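Long-range contacts in AB hydrolase-1 domain-containing protein (PDB 4Q34), which is of unknown function but is probably an esterase of the alpha/beta hydrolase family, a hydrolase that would cleave ester bonds: residues H53-S59 / L85-R91; G202-E208 / E225-M231; Y246-L250 / H294-H298. All blocks are in the same frame, centred on the assembly; numbering follows the deposited sequence.

Interaction 1 (H53-S59 / L85-R91); sequences HGVGQFS and LVDQPRR
R91 supplies the two hydrogen bonds that tie its guanidinium to the loop 53-59. Its NH1 donates to the backbone O of G54 at 2.8 Å and to the O of Q57 at 2.7 Å. Both acceptors lie in the guanidinium plane, and the Q57 O is met on a lone pair. These carbonyls belong to the first and last residues of a type II turn, so one nitrogen joins its two ends. R91 starts with CG opposite its own N (chi1 -165°), then bends twice, which folds the guanidinium back onto the turn. T147 takes a further bond from NH2. With an alanine here the G54 and Q57 carbonyls would probably lose the donor they share.

H53 NE2 accepts the N-H of Q88 at 3.2 Å, nearly straight (175°) and in the ring plane. On the other side of the ring, ND1 donates to the O of G54, which therefore has two donors.

The fold is an alpha/beta hydrolase. Loop 53-59 follows strand 49-52 and 85-91 runs off the neighbouring parallel strand 83-87. In this fold the loop after this strand often supplies part of the oxyanion hole, and the His-Gly sequence here is consistent with that.

D87 OD1 takes the N-H of S59 at 2.9 Å, almost in line with its C-O bond. The OG of S59 has its hydrogen bond with E63.

The Q88 amide lies with CD 3.4 Å from H53 CE1, its plane 53° from the ring. Q88 NE2 sits over one guanidinium face of R91 and G56 CA over the other. F58 meets Y35 of the second subunit edge to face.

Two waters bridge the O of H53 and the OE1 of Q88, and another joins S59 OG to D87 OD2.

Interaction 2 (G202-E208 / E225-M231); sequences GAVPFPE and EGIEVPM
A two-stranded parallel sheet, separate from the main sheet of this alpha/beta hydrolase, is formed here by strands 204-207 and 226-229. It lies in the insertion between strands 192-198 and 242-246, and helix 257-277 packs on it. The short strands are strongly twisted, with their directions 43° apart.

V204, F206 and E208 point their N-H groups across to the O atoms of E225, I227 and V229. I227 and V229 return bonds to the O atoms of V204 and F206. The bond from F206 N to I227 O is nearly straight, at 2.9 Å. P205 and P207 have no N-H to give; their CA atoms make CA-H...O contacts with I227 O and V229 O. P205 also passes its own O to the indole of W272.

P205 and I227 share one face. P205 CB also touches V229 CG1 at 3.8 Å, and I227 CD1 comes to 4.2 Å from A203 CB in the preceding loop. F206 lies on the opposite face and brings its ring edge to G226 CA. A beta carbon at G226 would come close to F206 CD1. The F206 ring meets W272 edge to face.

At the start, in the conformer described, E225 OE2 takes the N-H of G202 from above the carboxylate plane, while OE1 pairs with R265. At the other end, E208 lays its CG 3.4 Å from V229 O, and its carboxylate reaches E228 O and M231 N through waters. M231, a selenomethionine bent at chi2 and chi3, sets its CE 3.8 Å from P207 CB.

Interaction 3 (Y246-L250 / H294-H298); sequences YGDNL and HGNTH
D248 reaches from the loop after strand 242-246 to the loop after strand 283-287, at the C-terminal end of the sheet's strands, where the alpha/beta hydrolase fold usually places its active site. The second loop leads to H298, whose ND1 bonds E199 and which touches S176. This is consistent with the Ser-His-acid triad of the family.

The tight part is backbone and carboxylate. D248 N donates to N296 O at 2.9 Å, approaching from above the carbonyl plane. D248 OD2 accepts the N-H of G295 at 2.8 Å on its anti lone pair. The other oxygen, OD1, takes the N-H of N249, so both carboxylate oxygens are gripped. CG stands opposite the backbone N (chi1 -152°), which carries OD2 over to G295. G247 packs its CA 3.9 Å from N296 CB; a beta carbon on G247 would run into T297 O. The amide of N296 is turned to D303 and N305.

The solvent side is looser. H294 is exposed, and its CA comes to 3.5 Å from D248 OD2. Its ring is linked through a water in the ring plane, 2.7 Å from both H294 ND1 and D248 OD2.

The three contacts follow one another along the chain, with none nested in another. Their centres are 22 to 26 Å apart, and none touches another; the nearest atoms of interactions 2 and 3 are about 6 Å apart. Interactions 1 and 3 sit at loops or strand ends of the same mixed sheet. Interaction 1 uses strands 49-52 and 83-87, and interaction 3 uses strands 242-246 and 283-287, with 170-175 and 192-198 between them. Interaction 2 has a small sheet of its own, but shares helix 257-277 with interaction 3. Thus interactions 1 and 3 probably flank the active site, while interaction 2 lies in the insertion between strands 192-198 and 242-246.

Interaction 1 (H53-S59 / L85-R91)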
# COMPACT_ATOMS: atom_id res chain seq x y z
N HIS A 53 -0.00 5.27 11.32
CA HIS A 53 -0.87 6.35 10.85
C HIS A 53 -2.16 6.45 11.69
O HIS A 53 -2.46 5.59 12.54
CB HIS A 53 -1.24 6.06 9.40
CG HIS A 53 -1.98 4.78 9.22
ND1 HIS A 53 -3.32 4.67 9.51
CD2 HIS A 53 -1.57 3.53 8.90
CE1 HIS A 53 -3.72 3.43 9.30
NE2 HIS A 53 -2.68 2.72 8.93
N GLY A 54 -2.94 7.49 11.41
CA GLY A 54 -4.22 7.71 12.03
C GLY A 54 -5.41 7.44 11.11
O GLY A 54 -5.31 6.71 10.12
N VAL A 55 -6.55 8.04 11.44
CA VAL A 55 -7.78 7.67 10.77
C VAL A 55 -7.80 8.22 9.34
O VAL A 55 -7.25 9.32 9.07
CB VAL A 55 -9.01 8.18 11.53
CG1 VAL A 55 -9.14 9.70 11.40
CG2 VAL A 55 -10.29 7.52 11.03
N GLY A 56 -8.38 7.47 8.43
CA GLY A 56 -8.52 7.88 7.03
C GLY A 56 -7.24 7.90 6.21
O GLY A 56 -7.28 8.28 5.05
N GLN A 57 -6.10 7.50 6.80
CA GLN A 57 -4.78 7.64 6.20
C GLN A 57 -4.14 6.26 6.12
O GLN A 57 -4.69 5.26 6.66
CB GLN A 57 -3.91 8.54 7.07
CG GLN A 57 -4.44 9.98 7.21
CD GLN A 57 -4.15 10.86 6.00
OE1 GLN A 57 -3.05 10.83 5.43
NE2 GLN A 57 -5.10 11.72 5.66
N PHE A 58 -2.95 6.22 5.55
CA PHE A 58 -2.20 4.96 5.50
C PHE A 58 -0.72 5.28 5.64
O PHE A 58 -0.35 6.33 6.19
CB PHE A 58 -2.61 4.10 4.27
CG PHE A 58 -2.29 4.70 2.92
CD1 PHE A 58 -3.10 5.68 2.33
CD2 PHE A 58 -1.13 4.31 2.20
CE1 PHE A 58 -2.83 6.20 1.06
CE2 PHE A 58 -0.86 4.86 0.95
CZ PHE A 58 -1.66 5.85 0.40
N SER A 59 0.13 4.35 5.22
CA SER A 59 1.56 4.55 5.34
C SER A 59 2.05 5.84 4.70
O SER A 59 3.10 6.34 5.10
CB SER A 59 2.28 3.36 4.70
OG SER A 59 1.99 3.24 3.33
N LEU A 85 7.10 0.71 7.75
CA LEU A 85 5.89 1.50 7.46
C LEU A 85 4.70 0.53 7.44
O LEU A 85 4.78 -0.51 6.78
CB LEU A 85 6.00 2.21 6.10
CG LEU A 85 6.86 3.49 5.93
CD1 LEU A 85 6.28 4.41 4.87
CD2 LEU A 85 7.03 4.29 7.22
N VAL A 86 3.58 0.90 8.07
CA VAL A 86 2.49 -0.04 8.24
C VAL A 86 1.19 0.55 7.69
O VAL A 86 0.94 1.76 7.85
CB VAL A 86 2.33 -0.39 9.76
CG1 VAL A 86 1.21 -1.41 9.95
CG2 VAL A 86 3.68 -0.89 10.36
N ASP A 87 0.38 -0.31 7.05
CA ASP A 87 -1.04 -0.09 6.86
C ASP A 87 -1.75 -1.04 7.85
O ASP A 87 -1.61 -2.27 7.80
CB ASP A 87 -1.47 -0.42 5.48
CG ASP A 87 -0.75 0.39 4.42
OD1 ASP A 87 -0.46 1.60 4.59
OD2 ASP A 87 -0.50 -0.20 3.34
N GLN A 88 -2.43 -0.44 8.82
CA GLN A 88 -3.05 -1.16 9.89
C GLN A 88 -4.18 -1.98 9.33
O GLN A 88 -4.61 -1.75 8.21
CB GLN A 88 -3.52 -0.19 10.99
CG GLN A 88 -4.88 0.43 10.72
CD GLN A 88 -5.30 1.55 11.63
OE1 GLN A 88 -4.62 1.92 12.60
NE2 GLN A 88 -6.49 2.11 11.32
N PRO A 89 -4.64 -3.00 10.09
CA PRO A 89 -5.81 -3.81 9.70
C PRO A 89 -6.94 -2.96 9.13
O PRO A 89 -7.28 -1.91 9.68
CB PRO A 89 -6.22 -4.46 11.01
CG PRO A 89 -4.94 -4.61 11.74
CD PRO A 89 -4.29 -3.25 11.49
N ARG A 90 -7.52 -3.47 8.05
CA ARG A 90 -8.70 -2.89 7.37
C ARG A 90 -8.42 -1.59 6.62
O ARG A 90 -9.35 -0.90 6.28
CB ARG A 90 -9.85 -2.68 8.36
CG ARG A 90 -10.15 -3.94 9.15
CD ARG A 90 -11.13 -3.70 10.30
NE ARG A 90 -11.40 -4.97 10.98
CZ ARG A 90 -12.08 -5.10 12.12
NH1 ARG A 90 -12.57 -4.03 12.76
NH2 ARG A 90 -12.29 -6.33 12.62
N ARG A 91 -7.15 -1.27 6.39
CA ARG A 91 -6.76 -0.02 5.77
C ARG A 91 -5.81 -0.25 4.58
O ARG A 91 -4.77 -0.95 4.70
CB ARG A 91 -6.10 0.88 6.79
CG ARG A 91 -5.98 2.33 6.36
CD ARG A 91 -7.31 3.08 6.32
NE ARG A 91 -8.00 3.18 7.60
CZ ARG A 91 -7.65 3.98 8.63
NH1 ARG A 91 -6.55 4.75 8.61
NH2 ARG A 91 -8.40 3.96 9.72
O HOH W 1 -2.04 2.82 12.54
O HOH W 2 1.89 3.87 9.16
O HOH W 3 -4.86 4.47 13.50
O HOH W 4 1.69 0.87 2.08

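Interaction 2 (G202-E208 / E225-M231)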
# COMPACT_ATOMS: atom_id res chain seq x y z
N GLY A 202 -7.63 10.63 21.35
CA GLY A 202 -8.53 9.56 21.71
C GLY A 202 -7.99 8.67 22.82
O GLY A 202 -6.78 8.39 22.88
N ALA A 203 -8.92 8.25 23.67
CA ALA A 203 -8.74 7.18 24.66
C ALA A 203 -7.44 7.32 25.47
O ALA A 203 -6.59 6.41 25.52
CB ALA A 203 -8.84 5.84 24.00
N VAL A 204 -7.31 8.47 26.10
CA VAL A 204 -6.12 8.74 26.93
C VAL A 204 -6.35 8.05 28.27
O VAL A 204 -7.34 8.30 28.91
CB VAL A 204 -5.91 10.25 27.10
CG1 VAL A 204 -4.70 10.50 27.97
CG2 VAL A 204 -5.79 10.93 25.73
N PRO A 205 -5.46 7.14 28.69
CA PRO A 205 -5.77 6.38 29.87
C PRO A 205 -5.38 7.06 31.19
O PRO A 205 -4.23 7.44 31.40
CB PRO A 205 -4.97 5.07 29.67
CG PRO A 205 -3.79 5.52 28.91
CD PRO A 205 -4.28 6.61 27.99
N PHE A 206 -6.34 7.19 32.08
CA PHE A 206 -6.13 7.68 33.42
C PHE A 206 -6.59 6.63 34.45
O PHE A 206 -7.47 5.81 34.15
CB PHE A 206 -6.93 8.96 33.62
CG PHE A 206 -6.41 10.13 32.84
CD1 PHE A 206 -6.86 10.37 31.56
CD2 PHE A 206 -5.51 10.99 33.41
CE1 PHE A 206 -6.40 11.46 30.84
CE2 PHE A 206 -5.01 12.07 32.67
CZ PHE A 206 -5.47 12.31 31.40
N PRO A 207 -6.04 6.69 35.68
CA PRO A 207 -6.50 5.78 36.71
C PRO A 207 -7.95 6.03 37.06
O PRO A 207 -8.41 7.17 37.06
CB PRO A 207 -5.64 6.12 37.94
CG PRO A 207 -4.59 7.03 37.48
CD PRO A 207 -5.02 7.63 36.17
N GLU A 208 -8.65 4.94 37.35
CA GLU A 208 -10.03 5.00 37.77
C GLU A 208 -10.15 5.92 38.94
O GLU A 208 -9.35 5.85 39.88
CB GLU A 208 -10.49 3.58 38.15
CG GLU A 208 -10.68 2.73 36.91
CD GLU A 208 -10.62 1.21 37.15
OE1 GLU A 208 -10.24 0.79 38.25
OE2 GLU A 208 -10.94 0.43 36.21
N GLU A 225 -12.85 11.52 25.60
CA GLU A 225 -11.43 11.61 25.22
C GLU A 225 -10.52 10.85 26.16
O GLU A 225 -9.56 10.25 25.74
CB GLU A 225 -10.98 13.07 25.21
CG GLU A 225 -9.50 13.29 24.92
CD GLU A 225 -9.09 12.93 23.51
OE1 GLU A 225 -9.98 12.88 22.61
OE2 GLU A 225 -7.86 12.75 23.28
N GLY A 226 -10.78 10.97 27.45
CA GLY A 226 -10.05 10.16 28.44
C GLY A 226 -10.84 8.90 28.76
O GLY A 226 -12.08 8.92 28.72
N ILE A 227 -10.14 7.82 29.11
CA ILE A 227 -10.78 6.61 29.62
C ILE A 227 -10.17 6.23 30.96
O ILE A 227 -9.04 6.59 31.27
CB ILE A 227 -10.65 5.43 28.65
CG1 ILE A 227 -9.16 5.11 28.36
CG2 ILE A 227 -11.41 5.73 27.37
CD1 ILE A 227 -8.94 3.80 27.62
N GLU A 228 -10.94 5.54 31.77
CA GLU A 228 -10.50 5.09 33.07
C GLU A 228 -9.96 3.67 32.93
O GLU A 228 -10.59 2.83 32.27
CB GLU A 228 -11.63 5.18 34.09
CG GLU A 228 -11.94 6.60 34.53
CD GLU A 228 -13.08 6.66 35.53
OE1 GLU A 228 -14.23 6.45 35.12
OE2 GLU A 228 -12.83 6.90 36.73
N VAL A 229 -8.78 3.44 33.50
CA VAL A 229 -8.14 2.11 33.49
C VAL A 229 -7.69 1.78 34.91
O VAL A 229 -7.50 2.67 35.73
CB VAL A 229 -6.94 2.05 32.53
CG1 VAL A 229 -7.33 2.52 31.12
CG2 VAL A 229 -5.78 2.90 33.02
N PRO A 230 -7.53 0.50 35.24
CA PRO A 230 -7.04 0.19 36.58
C PRO A 230 -5.65 0.80 36.84
O PRO A 230 -4.88 0.99 35.90
CB PRO A 230 -6.93 -1.37 36.57
CG PRO A 230 -7.85 -1.79 35.45
CD PRO A 230 -7.76 -0.72 34.42
N MSE A 231 -5.37 1.05 38.11
CA MSE A 231 -4.08 1.69 38.49
C MSE A 231 -2.93 0.88 37.96
O MSE A 231 -1.97 1.44 37.46
CB MSE A 231 -4.04 1.89 40.01
CG MSE A 231 -2.72 2.50 40.50
SE MSE A 231 -2.43 4.27 39.64
CE MSE A 231 -3.46 5.29 40.99
O HOH W 5 -7.87 1.19 39.82
O HOH W 6 -12.60 1.16 34.23

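Interaction 3 (Y246-L250 / H294-H298)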
# COMPACT_ATOMS: atom_id res chain seq x y z
N TYR A 246 2.76 18.51 19.49
CA TYR A 246 1.64 19.23 18.89
C TYR A 246 2.15 20.42 18.11
O TYR A 246 3.07 21.14 18.55
CB TYR A 246 0.58 19.70 19.94
CG TYR A 246 -0.29 18.58 20.44
CD1 TYR A 246 -1.45 18.23 19.78
CD2 TYR A 246 0.07 17.84 21.55
CE1 TYR A 246 -2.22 17.15 20.21
CE2 TYR A 246 -0.69 16.75 21.98
CZ TYR A 246 -1.82 16.41 21.31
OH TYR A 246 -2.57 15.34 21.74
N GLY A 247 1.52 20.67 16.98
CA GLY A 247 1.85 21.83 16.15
C GLY A 247 1.15 23.13 16.55
O GLY A 247 0.82 23.36 17.73
N ASP A 248 0.92 23.95 15.54
CA ASP A 248 0.56 25.38 15.73
C ASP A 248 -0.87 25.63 15.31
O ASP A 248 -1.60 24.72 14.92
CB ASP A 248 1.54 26.19 14.86
CG ASP A 248 1.79 27.58 15.40
OD1 ASP A 248 1.05 28.04 16.29
OD2 ASP A 248 2.76 28.20 14.89
N ASN A 249 -1.30 26.90 15.37
CA ASN A 249 -2.69 27.27 15.06
C ASN A 249 -3.72 26.49 15.87
O ASN A 249 -4.82 26.25 15.43
CB ASN A 249 -2.95 27.20 13.55
CG ASN A 249 -2.01 28.10 12.77
OD1 ASN A 249 -1.11 27.63 12.04
ND2 ASN A 249 -2.15 29.38 13.00
N LEU A 250 -3.37 26.23 17.13
CA LEU A 250 -4.34 25.72 18.08
C LEU A 250 -5.19 26.90 18.51
O LEU A 250 -4.67 27.82 19.07
CB LEU A 250 -3.59 25.13 19.28
CG LEU A 250 -2.69 23.93 18.94
CD1 LEU A 250 -1.96 23.48 20.22
CD2 LEU A 250 -3.44 22.77 18.35
N HIS A 294 7.40 27.09 13.98
CA HIS A 294 6.12 27.78 13.86
C HIS A 294 5.41 27.33 12.60
O HIS A 294 6.07 27.04 11.59
CB HIS A 294 6.36 29.29 13.85
CG HIS A 294 7.09 29.77 15.07
ND1 HIS A 294 6.44 30.10 16.25
CD2 HIS A 294 8.41 29.89 15.33
CE1 HIS A 294 7.33 30.45 17.16
NE2 HIS A 294 8.54 30.33 16.63
N GLY A 295 4.07 27.25 12.66
CA GLY A 295 3.28 27.00 11.47
C GLY A 295 2.94 25.54 11.18
O GLY A 295 2.41 25.24 10.11
N ASN A 296 3.29 24.66 12.07
CA ASN A 296 2.94 23.27 11.84
C ASN A 296 1.46 22.99 11.91
O ASN A 296 0.72 23.60 12.68
CB ASN A 296 3.73 22.32 12.78
CG ASN A 296 5.18 22.23 12.40
OD1 ASN A 296 6.07 22.87 13.00
ND2 ASN A 296 5.44 21.48 11.33
N THR A 297 1.06 22.05 11.05
CA THR A 297 -0.27 21.52 10.91
C THR A 297 -0.36 20.25 11.79
O THR A 297 0.50 19.94 12.58
CB THR A 297 -0.57 21.19 9.42
OG1 THR A 297 0.18 20.00 9.04
CG2 THR A 297 -0.21 22.36 8.52
N HIS A 298 -1.47 19.56 11.67
CA HIS A 298 -1.68 18.27 12.31
C HIS A 298 -0.74 17.22 11.78
O HIS A 298 -0.62 16.24 12.44
CB HIS A 298 -3.12 17.86 12.08
CG HIS A 298 -3.47 16.50 12.58
ND1 HIS A 298 -3.40 16.17 13.91
CD2 HIS A 298 -4.01 15.43 11.95
CE1 HIS A 298 -3.81 14.91 14.07
NE2 HIS A 298 -4.17 14.45 12.88
O HOH W 7 3.78 30.29 16.35